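PDB 6VAP: thioesterase from Streptomyces sp. WAC02707, which probably removes stalled or aberrant acyl groups from carrier proteins of the borrelidin polyketide synthase by thioester hydrolysis, as a type II thioesterase of the alpha/beta-hydrolase class. Local coordinates for residues S124-P129 against R213-H218; G34-F39 against G60-R65. All coordinates share one frame; numbering follows the deposited sequence.

Contact 1: S124-P129 against R213-H218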
# COMPACT_ATOMS: atom_id res chain seq x y z
N SER A 124 0.76 4.21 -5.28
CA SER A 124 0.73 5.65 -5.11
C SER A 124 2.04 6.09 -4.49
O SER A 124 2.45 5.51 -3.48
CB SER A 124 -0.45 6.04 -4.19
OG SER A 124 -0.25 7.30 -3.62
N ALA A 125 2.64 7.14 -5.04
CA ALA A 125 3.76 7.87 -4.48
C ALA A 125 4.90 6.93 -4.12
O ALA A 125 5.35 6.85 -2.99
CB ALA A 125 3.30 8.68 -3.27
N ARG A 126 5.38 6.20 -5.10
CA ARG A 126 6.48 5.27 -4.84
C ARG A 126 7.22 4.93 -6.13
O ARG A 126 6.57 4.69 -7.16
CB ARG A 126 5.97 4.01 -4.19
CG ARG A 126 7.01 3.07 -3.72
CD ARG A 126 7.74 3.54 -2.50
NE ARG A 126 8.45 2.45 -1.82
CZ ARG A 126 9.47 2.60 -1.00
NH1 ARG A 126 9.87 3.81 -0.66
NH2 ARG A 126 10.08 1.52 -0.51
N PRO A 127 8.55 4.98 -6.15
CA PRO A 127 9.27 4.56 -7.36
C PRO A 127 8.96 3.10 -7.65
O PRO A 127 8.66 2.30 -6.76
CB PRO A 127 10.75 4.78 -6.99
CG PRO A 127 10.74 5.68 -5.86
CD PRO A 127 9.49 5.33 -5.07
N ALA A 128 9.07 2.73 -8.91
CA ALA A 128 9.03 1.31 -9.29
C ALA A 128 9.99 0.47 -8.45
O ALA A 128 11.05 0.95 -8.05
CB ALA A 128 9.36 1.19 -10.78
N PRO A 129 9.65 -0.78 -8.18
CA PRO A 129 10.59 -1.62 -7.41
C PRO A 129 11.97 -1.70 -8.03
O PRO A 129 12.97 -1.73 -7.29
CB PRO A 129 9.91 -3.00 -7.41
CG PRO A 129 8.44 -2.69 -7.57
CD PRO A 129 8.36 -1.45 -8.42
N ARG A 213 6.81 6.12 -13.84
CA ARG A 213 6.51 5.47 -15.11
C ARG A 213 7.15 4.09 -15.17
O ARG A 213 6.66 3.21 -15.88
CB ARG A 213 6.98 6.39 -16.28
CG ARG A 213 6.83 5.80 -17.67
CD ARG A 213 5.38 5.82 -18.11
NE ARG A 213 4.83 7.17 -18.16
CZ ARG A 213 3.63 7.48 -18.64
NH1 ARG A 213 2.85 6.53 -19.14
NH2 ARG A 213 3.21 8.74 -18.64
N ALA A 214 8.26 3.88 -14.46
CA ALA A 214 8.95 2.60 -14.55
C ALA A 214 8.09 1.47 -14.00
O ALA A 214 8.38 0.31 -14.29
CB ALA A 214 10.27 2.67 -13.80
N TRP A 215 7.00 1.77 -13.28
CA TRP A 215 6.10 0.70 -12.88
C TRP A 215 5.59 -0.06 -14.09
O TRP A 215 5.25 -1.23 -13.97
CB TRP A 215 4.94 1.25 -12.07
CG TRP A 215 5.23 1.47 -10.62
CD1 TRP A 215 5.54 2.70 -10.01
CD2 TRP A 215 5.16 0.52 -9.55
NE1 TRP A 215 5.67 2.55 -8.65
CE2 TRP A 215 5.47 1.23 -8.35
CE3 TRP A 215 4.94 -0.85 -9.49
CZ2 TRP A 215 5.52 0.58 -7.10
CZ3 TRP A 215 4.97 -1.47 -8.28
CH2 TRP A 215 5.26 -0.77 -7.10
N SER A 216 5.53 0.58 -15.25
CA SER A 216 5.09 -0.09 -16.46
C SER A 216 5.96 -1.29 -16.82
O SER A 216 5.52 -2.17 -17.57
CB SER A 216 5.10 0.90 -17.64
OG SER A 216 6.43 1.24 -18.03
N GLU A 217 7.19 -1.33 -16.33
CA GLU A 217 8.12 -2.39 -16.67
C GLU A 217 7.93 -3.64 -15.82
O GLU A 217 8.67 -4.61 -16.01
CB GLU A 217 9.56 -1.88 -16.53
CG GLU A 217 9.95 -0.81 -17.55
CD GLU A 217 11.16 -0.01 -17.13
OE1 GLU A 217 12.00 -0.54 -16.38
OE2 GLU A 217 11.28 1.17 -17.54
N HIS A 218 6.96 -3.63 -14.91
CA HIS A 218 6.75 -4.73 -13.98
C HIS A 218 5.47 -5.51 -14.22
O HIS A 218 5.14 -6.41 -13.44
CB HIS A 218 6.76 -4.20 -12.55
CG HIS A 218 8.10 -3.70 -12.11
ND1 HIS A 218 9.01 -4.50 -11.47
CD2 HIS A 218 8.71 -2.50 -12.24
CE1 HIS A 218 10.10 -3.81 -11.18
NE2 HIS A 218 9.95 -2.59 -11.66
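Trp215 donates its indole N-H to the backbone carbonyl of Arg126, the one hydrogen bond between 124-129 and 213-218. NE1 to Arg126 O is 2.8 Å and the N-H points almost straight at the oxygen, with an angle of 164°. The oxygen lies in the indole plane, whereas the donor stands 39° out of the carbonyl plane and so is not on a lone pair. With chi1 at -82°, Trp215 CG is anti to its own carbonyl carbon and beside the backbone N, which lays one indole face against Ala128 and Pro129 with NE1 at Arg126 O.

Two CH-pi contacts lie over that indole face. Ala128 CA sits over the five-membered ring, 3.6 Å from its centroid, and Pro129 CD over the six-membered ring, 3.4 Å from its centroid; the side chains of Pro129 and Trp215 cross at about a right angle. The same CD also lies over a face of the His218 imidazole, 3.9 Å from that centroid, so one CH2 meets the faces of two aromatic rings.

Apolar methyl contact completes the interface: Ala128 CB meets CB of Ala214, the first residue of the 3-10 turn 214-217, at 3.5 Å, closer than carbons usually pack. Beyond the segments, His218 NE2 bonds Ser130 OG, Tyr186 meets the imidazole edge-to-face, and the Arg126 guanidinium turns away to Thr102 and Ala181.

The indole thus spends its single polar atom on a backbone carbonyl and offers a face to polarised C-H groups. This suits a buried joint between the loop after strand 120-124 and the turn before strand 223-228, beyond the end of strand 120-124 in the alpha/beta-hydrolase fold.

Contact 2: G34-F39 against G60-R65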
# COMPACT_ATOMS: atom_id res chain seq x y z
N GLY A 34 4.67 4.47 8.93
CA GLY A 34 4.03 5.21 9.99
C GLY A 34 2.53 5.23 9.92
O GLY A 34 1.91 5.85 10.79
N GLY A 35 1.91 4.58 8.93
CA GLY A 35 0.48 4.60 8.81
C GLY A 35 -0.17 3.40 9.46
O GLY A 35 0.47 2.40 9.73
N SER A 36 -1.45 3.53 9.74
CA SER A 36 -2.25 2.47 10.35
C SER A 36 -3.42 2.15 9.43
O SER A 36 -3.70 2.89 8.48
CB SER A 36 -2.77 2.87 11.74
OG SER A 36 -1.70 3.28 12.58
N ALA A 37 -4.09 1.02 9.74
CA ALA A 37 -5.25 0.63 8.96
C ALA A 37 -6.34 1.69 8.98
O ALA A 37 -7.09 1.82 8.00
CB ALA A 37 -5.81 -0.69 9.47
N THR A 38 -6.46 2.44 10.08
CA THR A 38 -7.50 3.46 10.18
C THR A 38 -7.35 4.52 9.09
O THR A 38 -8.32 5.23 8.79
CB THR A 38 -7.47 4.12 11.56
OG1 THR A 38 -6.12 4.47 11.90
CG2 THR A 38 -8.01 3.19 12.61
N PHE A 39 -6.15 4.67 8.53
CA PHE A 39 -5.94 5.62 7.44
C PHE A 39 -6.92 5.39 6.29
O PHE A 39 -7.33 6.33 5.60
CB PHE A 39 -4.50 5.51 6.94
CG PHE A 39 -4.21 6.35 5.74
CD1 PHE A 39 -3.97 7.71 5.87
CD2 PHE A 39 -4.12 5.78 4.49
CE1 PHE A 39 -3.69 8.47 4.75
CE2 PHE A 39 -3.83 6.54 3.40
CZ PHE A 39 -3.63 7.88 3.51
N GLY A 60 2.97 -3.29 15.66
CA GLY A 60 3.68 -2.22 16.32
C GLY A 60 2.94 -0.92 16.46
O GLY A 60 3.50 0.04 17.00
N ARG A 61 1.69 -0.84 16.03
CA ARG A 61 0.93 0.40 16.10
C ARG A 61 -0.45 0.15 16.68
O ARG A 61 -1.04 -0.91 16.48
CB ARG A 61 0.81 1.05 14.71
CG ARG A 61 -0.05 0.24 13.74
CD ARG A 61 0.58 0.27 12.35
NE ARG A 61 1.90 -0.35 12.36
CZ ARG A 61 2.94 0.09 11.67
NH1 ARG A 61 2.79 1.13 10.86
NH2 ARG A 61 4.10 -0.55 11.75
N GLN A 62 -0.95 1.16 17.39
CA GLN A 62 -2.30 1.12 17.96
C GLN A 62 -2.50 -0.14 18.78
O GLN A 62 -1.80 -0.36 19.76
CB GLN A 62 -3.34 1.25 16.85
CG GLN A 62 -3.17 2.53 16.00
CD GLN A 62 -4.19 2.61 14.87
OE1 GLN A 62 -4.68 1.59 14.40
NE2 GLN A 62 -4.50 3.82 14.44
N ASP A 63 -3.47 -0.97 18.41
CA ASP A 63 -3.77 -2.16 19.20
C ASP A 63 -2.66 -3.19 19.10
O ASP A 63 -2.61 -4.10 19.93
CB ASP A 63 -5.10 -2.78 18.75
CG ASP A 63 -5.06 -3.21 17.30
OD1 ASP A 63 -5.02 -2.33 16.42
OD2 ASP A 63 -5.08 -4.42 17.05
N ARG A 64 -1.79 -3.09 18.09
CA ARG A 64 -0.64 -3.98 17.94
C ARG A 64 0.66 -3.37 18.48
O ARG A 64 1.75 -3.84 18.13
CB ARG A 64 -0.46 -4.36 16.47
CG ARG A 64 -1.71 -4.91 15.81
CD ARG A 64 -1.39 -5.53 14.50
NE ARG A 64 -0.73 -6.82 14.66
CZ ARG A 64 -0.39 -7.64 13.67
NH1 ARG A 64 -0.56 -7.29 12.40
NH2 ARG A 64 0.21 -8.79 13.96
N ARG A 65 0.58 -2.33 19.31
CA ARG A 65 1.80 -1.65 19.75
C ARG A 65 2.72 -2.59 20.51
O ARG A 65 3.94 -2.45 20.44
CB ARG A 65 1.44 -0.43 20.61
CG ARG A 65 2.28 0.79 20.30
CD ARG A 65 1.80 2.00 21.10
NE ARG A 65 1.21 3.02 20.23
CZ ARG A 65 -0.08 3.37 20.23
NH1 ARG A 65 -0.94 2.78 21.06
NH2 ARG A 65 -0.51 4.31 19.40
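Arg61 turns the edge of its guanidinium to Gly35: NH1 donates to Gly35 O over 2.9 Å, with the oxygen near the guanidinium plane. The amide of Gln62 is met both at an edge and over a face. At its edge, NE2 donates to Thr38 OG1 at 3.1 Å, close to the amide plane and nearly straight at 164°, the two side chains reaching tip to tip. Over one face lie both CB and OG of Ser36, CB 3.3 Å from Gln62 NE2 and OG 3.4 Å from Gln62 CD. Ser36 OG is also near NE2, but at an angle too poor for a bond, and it touches the aliphatic part of Arg61 as well, 3.6 Å from CG.

The Arg61 side chain starts between its backbone N and carbonyl carbon (chi1 67°) and bends again at chi2 and chi3, which brings NH1 round to the glycine carbonyl. That nitrogen has a second partner, Asp177 OD2 in helix 167-182, in a salt bridge, and the same carboxylate oxygen accepts from Gly34 N. One acidic oxygen therefore joins both segments, and its negative charge would favour the positive guanidinium. With OE1 taken by Ala37 N, Gln57 presents NE2 to Gln62 OE1, consistent with the Gln62 amide being placed with NE2 toward Thr38.

Residues Arg61 to Arg64 form a type II' turn, closed by Arg64 N to Arg61 O at 2.8 Å. The glycine-rich 34-39 follows strand 26-30, where alpha/beta hydrolases commonly place a backbone N-H of the oxyanion hole; the contact joins this loop to the one after strand 52-56 in that fold.

From the N terminus, strand 26-30 runs into 34-39, and contact 2 closes a short loop holding helix 41-47 and strand 52-56 when 60-65 returns beside it. The chain then continues through strand 92-97, the probable nucleophile elbow and strand 120-124 before contact 1 opens. Contact 1 closes a far longer loop, with helices 143-149 and 167-182, strand 196-201 and most of helix 209-213 between its segments. The two loops lie in series, neither nesting nor crossing, their centres about 26 Å apart on opposite sides of the chain's centre. Helix 167-182 relates them: its residues Asp177 and Ala181 bond to contact 2 and contact 1 respectively.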